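Local coordinates for saframycin Mx1 synthetase B (Legionella pneumophila subsp. pneumophila, PDB 3KXW), which belongs to the ANL superfamily of AMP-binding enzymes, in which a large N-terminal region is followed by a smaller C-terminal domain, at residues A[123-126]-A[127-131]; A[151-154]-A[155-158]. All coordinates share one frame; numbering follows the deposited sequence.

In the fold
Both contacts are local turns at the surface of the large AMP-binding region, far from the chain centre and in series along the sequence; their centres lie about 23 Å apart and their nearest atoms about 9 Å, so they do not touch. Contact 1 is the short helix 123-129, in the connection between strands 118-121 and 143-147 of one mixed sheet. Contact 2 is a 3-10 turn in the loop leaving strand 143-147, backed by helix 43-59. Their chemistry differs accordingly: contact 1 joins i to i+4 backbone bonds to an aromatic pair, whereas contact 2 relies on i to i+3 bonds, a bridging water and mostly exposed polar side chains.

Contact 1. Residues A[123-126]-A[127-131]; sequences ADHI and KKFTA
His125 and Phe129, one helical turn apart, form a T-shaped pair in which phenylalanine supplies the edge and histidine the face. CE1 of Phe129 sits over the centre of the imidazole, 3.7 Å above its plane; the ring centroids are 5.0 Å apart and the planes are turned by 67°. The two side chains run alongside each other and point the same way, and Phe129 CD1 also rests on His125 CB at 3.9 Å. One face of the phenyl ring lies against CG of Lys128, whose chain goes out fully extended. That methylene is brought there by a first torsion of 176°, which sets CG opposite the backbone N.

The helical backbone ties the same residues together. Phe129 N donates to His125 O at 2.7 Å, joining the very residues whose rings meet, and Lys128 N donates to Asp124 O at 3.2 Å. The last turn closes at Ile126 O, which takes Thr130 N at 3.1 Å from well above the carbonyl plane. With chi1 at 75°, Thr130 OG1 sits between its own backbone N and carbonyl carbon and turns back to the same oxygen, but the modelled separation is too short to be trusted in detail. Helical backbone angles end at Thr130.

At the other end Ala123 N is hydrogen-bonded to OE1 of Glu149. The helix lies in the connection between parallel strands 118-121 and 143-147: Ala123 and Ile126 pack on Ala147 of strand 143-147, Phe129 and Thr130 on Phe140 of strand 139-140, His125 on Pro97 and Phe129 on Pro98.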
loop_
_atom_site.group_PDB
_atom_site.type_symbol
_atom_site.label_atom_id
_atom_site.label_comp_id
_atom_site.label_asym_id
_atom_site.label_seq_id
_atom_site.Cartn_x
_atom_site.Cartn_y
_atom_site.Cartn_z
ATOM N N ALA A 123 -5.660 -6.538 -23.938
ATOM C CA ALA A 123 -5.143 -6.833 -25.275
ATOM C C ALA A 123 -3.870 -6.061 -25.618
ATOM O O ALA A 123 -2.919 -6.631 -26.150
ATOM C CB ALA A 123 -6.225 -6.606 -26.343
ATOM N N ASP A 124 -3.850 -4.775 -25.303
ATOM C CA ASP A 124 -2.656 -3.957 -25.501
ATOM C C ASP A 124 -1.440 -4.593 -24.856
ATOM O O ASP A 124 -0.324 -4.484 -25.373
ATOM C CB ASP A 124 -2.855 -2.545 -24.932
ATOM C CG ASP A 124 -3.694 -1.656 -25.850
ATOM O OD1 ASP A 124 -4.012 -2.094 -26.984
ATOM O OD2 ASP A 124 -4.027 -0.518 -25.445
ATOM N N HIS A 125 -1.646 -5.247 -23.717
ATOM C CA HIS A 125 -0.511 -5.762 -22.958
ATOM C C HIS A 125 -0.021 -7.109 -23.471
ATOM O O HIS A 125 1.153 -7.440 -23.308
ATOM C CB HIS A 125 -0.811 -5.804 -21.458
ATOM C CG HIS A 125 -0.589 -4.498 -20.758
ATOM N ND1 HIS A 125 -0.922 -4.305 -19.437
ATOM C CD2 HIS A 125 -0.076 -3.320 -21.191
ATOM C CE1 HIS A 125 -0.613 -3.071 -19.079
ATOM N NE2 HIS A 125 -0.103 -2.450 -20.128
ATOM N N ILE A 126 -0.901 -7.884 -24.107
ATOM C CA ILE A 126 -0.425 -9.114 -24.711
ATOM C C ILE A 126 0.550 -8.754 -25.846
ATOM O O ILE A 126 1.511 -9.474 -26.098
ATOM C CB ILE A 126 -1.544 -10.093 -25.183
ATOM C CG1 ILE A 126 -1.576 -10.216 -26.690
ATOM C CG2 ILE A 126 -2.901 -9.790 -24.586
ATOM C CD1 ILE A 126 -1.026 -11.496 -27.127
ATOM N N LYS A 127 0.326 -7.615 -26.500
ATOM C CA LYS A 127 1.278 -7.145 -27.505
ATOM C C LYS A 127 2.589 -6.646 -26.888
ATOM O O LYS A 127 3.674 -6.971 -27.361
ATOM C CB LYS A 127 0.646 -6.080 -28.400
ATOM C CG LYS A 127 0.167 -6.653 -29.707
ATOM C CD LYS A 127 -1.281 -6.306 -29.994
ATOM C CE LYS A 127 -1.866 -7.354 -30.936
ATOM N NZ LYS A 127 -1.453 -8.732 -30.493
ATOM N N LYS A 128 2.481 -5.871 -25.822
ATOM C CA LYS A 128 3.656 -5.304 -25.189
ATOM C C LYS A 128 4.477 -6.326 -24.413
ATOM O O LYS A 128 5.705 -6.247 -24.406
ATOM C CB LYS A 128 3.266 -4.149 -24.264
ATOM C CG LYS A 128 4.436 -3.586 -23.504
ATOM C CD LYS A 128 4.069 -2.378 -22.666
ATOM C CE LYS A 128 5.316 -1.869 -21.926
ATOM N NZ LYS A 128 5.068 -0.592 -21.200
ATOM N N PHE A 129 3.822 -7.287 -23.764
ATOM C CA PHE A 129 4.556 -8.196 -22.879
ATOM C C PHE A 129 4.724 -9.624 -23.356
ATOM O O PHE A 129 5.412 -10.406 -22.706
ATOM C CB PHE A 129 3.975 -8.182 -21.451
ATOM C CG PHE A 129 4.059 -6.841 -20.794
ATOM C CD1 PHE A 129 2.916 -6.151 -20.445
ATOM C CD2 PHE A 129 5.287 -6.256 -20.551
ATOM C CE1 PHE A 129 2.998 -4.914 -19.852
ATOM C CE2 PHE A 129 5.373 -5.019 -19.956
ATOM C CZ PHE A 129 4.229 -4.348 -19.606
ATOM N N THR A 130 4.107 -9.993 -24.470
ATOM C CA THR A 130 4.326 -11.348 -24.973
ATOM C C THR A 130 4.918 -11.333 -26.384
ATOM O O THR A 130 5.182 -10.261 -26.933
ATOM C CB THR A 130 3.064 -12.216 -24.918
ATOM O OG1 THR A 130 2.155 -11.826 -25.957
ATOM C CG2 THR A 130 2.389 -12.082 -23.557
ATOM N N ALA A 131 5.133 -12.520 -26.952
ATOM C CA ALA A 131 5.828 -12.652 -28.241
ATOM C C ALA A 131 5.105 -11.921 -29.374
ATOM O O ALA A 131 3.875 -11.997 -29.495
ATOM C CB ALA A 131 6.045 -14.132 -28.597
#

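Contact 2. Residues A[151-154]-A[155-158]; sequences IELN and RSSS
Arg155 folds back against the backbone carbonyl of Glu152 and the side-chain amide and carbonyl of Asn154. Its CB lies 3.5 Å from Glu152 O, and CG comes closer to that carbonyl, at 3.2 Å, while its other near neighbour is Asn154 OD1 at 3.5 Å. The chain bends twice, about CB-CG (chi2 -95°) and about CG-CD, where chi3 of 11° is nearly eclipsed; CD stays 4.0 Å from Asn154 OD1. NH1 then comes obliquely to within 3.6 Å of the main-chain O of Asn154. The side-chain amide of Asn154 is turned 64° from the guanidinium plane. NH2 ends near Ser158 OG, though at an angle too poor for a hydrogen bond. Arg155 and Asn154 are both solvent-exposed and also meet a crystal neighbour, so the packing of the crystal may influence this pose.

The backbone forms a short 3-10 turn, in the loop between strands 143-147 and 169-174, with the i to i+3 pattern of such turns. Arg155 N donates to Glu152 O at 3.0 Å, and Ser156 N to Leu153 O at 3.1 Å. Leu153 O also accepts from a water that in turn accepts from Ser157 N; the water thus bridges Leu153 O to Ser157 N, four residues on. Buried Ser156 points OG to Gln48 O, a hydrogen bond to helix 43-59, where its side chain and that of Ile151 both pack on Ala52.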
loop_
_atom_site.group_PDB
_atom_site.type_symbol
_atom_site.label_atom_id
_atom_site.label_comp_id
_atom_site.label_asym_id
_atom_site.label_seq_id
_atom_site.Cartn_x
_atom_site.Cartn_y
_atom_site.Cartn_z
ATOM N N ILE A 151 -13.091 -11.776 -23.842
ATOM C CA ILE A 151 -14.149 -12.391 -23.046
ATOM C C ILE A 151 -15.507 -11.665 -23.187
ATOM O O ILE A 151 -15.666 -10.531 -22.755
ATOM C CB ILE A 151 -13.723 -12.505 -21.560
ATOM C CG1 ILE A 151 -12.446 -13.335 -21.466
ATOM C CG2 ILE A 151 -14.841 -13.115 -20.746
ATOM C CD1 ILE A 151 -11.849 -13.464 -20.066
ATOM N N GLU A 152 -16.475 -12.351 -23.795
ATOM C CA GLU A 152 -17.793 -11.789 -24.064
ATOM C C GLU A 152 -18.814 -12.142 -22.977
ATOM O O GLU A 152 -18.774 -13.235 -22.383
ATOM C CB GLU A 152 -18.312 -12.301 -25.414
ATOM C CG GLU A 152 -17.523 -11.799 -26.600
ATOM C CD GLU A 152 -17.927 -10.386 -27.015
ATOM O OE1 GLU A 152 -19.065 -9.964 -26.698
ATOM O OE2 GLU A 152 -17.106 -9.696 -27.663
ATOM N N LEU A 153 -19.750 -11.223 -22.761
ATOM C CA LEU A 153 -20.818 -11.416 -21.790
ATOM C C LEU A 153 -21.726 -12.603 -22.119
ATOM O O LEU A 153 -22.411 -13.132 -21.240
ATOM C CB LEU A 153 -21.622 -10.113 -21.621
ATOM C CG LEU A 153 -20.897 -9.026 -20.793
ATOM C CD1 LEU A 153 -21.544 -7.624 -20.924
ATOM C CD2 LEU A 153 -20.781 -9.414 -19.308
ATOM N N ASN A 154 -21.721 -13.047 -23.371
ATOM C CA ASN A 154 -22.493 -14.242 -23.711
ATOM C C ASN A 154 -21.923 -15.522 -23.077
ATOM O O ASN A 154 -22.507 -16.595 -23.210
ATOM C CB ASN A 154 -22.661 -14.406 -25.236
ATOM C CG ASN A 154 -21.347 -14.661 -25.949
ATOM O OD1 ASN A 154 -20.365 -15.082 -25.327
ATOM N ND2 ASN A 154 -21.312 -14.393 -27.267
ATOM N N ARG A 155 -20.788 -15.417 -22.388
ATOM C CA ARG A 155 -20.278 -16.570 -21.638
ATOM C C ARG A 155 -20.798 -16.640 -20.202
ATOM O O ARG A 155 -20.693 -17.693 -19.573
ATOM C CB ARG A 155 -18.738 -16.602 -21.631
ATOM C CG ARG A 155 -18.110 -16.349 -22.985
ATOM C CD ARG A 155 -17.754 -17.613 -23.778
ATOM N NE ARG A 155 -18.270 -18.889 -23.263
ATOM C CZ ARG A 155 -19.376 -19.512 -23.685
ATOM N NH1 ARG A 155 -20.157 -18.982 -24.631
ATOM N NH2 ARG A 155 -19.713 -20.676 -23.147
ATOM N N SER A 156 -21.348 -15.532 -19.685
ATOM C CA SER A 156 -21.758 -15.482 -18.277
ATOM C C SER A 156 -22.602 -16.699 -17.870
ATOM O O SER A 156 -22.366 -17.300 -16.821
ATOM C CB SER A 156 -22.516 -14.187 -17.944
ATOM O OG SER A 156 -21.761 -13.025 -18.291
ATOM N N SER A 157 -23.585 -17.054 -18.693
ATOM C CA SER A 157 -24.532 -18.097 -18.297
ATOM C C SER A 157 -23.870 -19.467 -18.334
ATOM O O SER A 157 -24.444 -20.447 -17.871
ATOM C CB SER A 157 -25.792 -18.094 -19.186
ATOM O OG SER A 157 -25.490 -18.532 -20.500
ATOM N N SER A 158 -22.661 -19.541 -18.882
ATOM C CA SER A 158 -21.955 -20.807 -18.904
ATOM C C SER A 158 -21.185 -21.098 -17.607
ATOM O O SER A 158 -20.632 -22.187 -17.441
ATOM C CB SER A 158 -21.027 -20.896 -20.111
ATOM O OG SER A 158 -21.775 -21.129 -21.300
HETATM O O HOH W 1 -24.455 -15.181 -20.879
#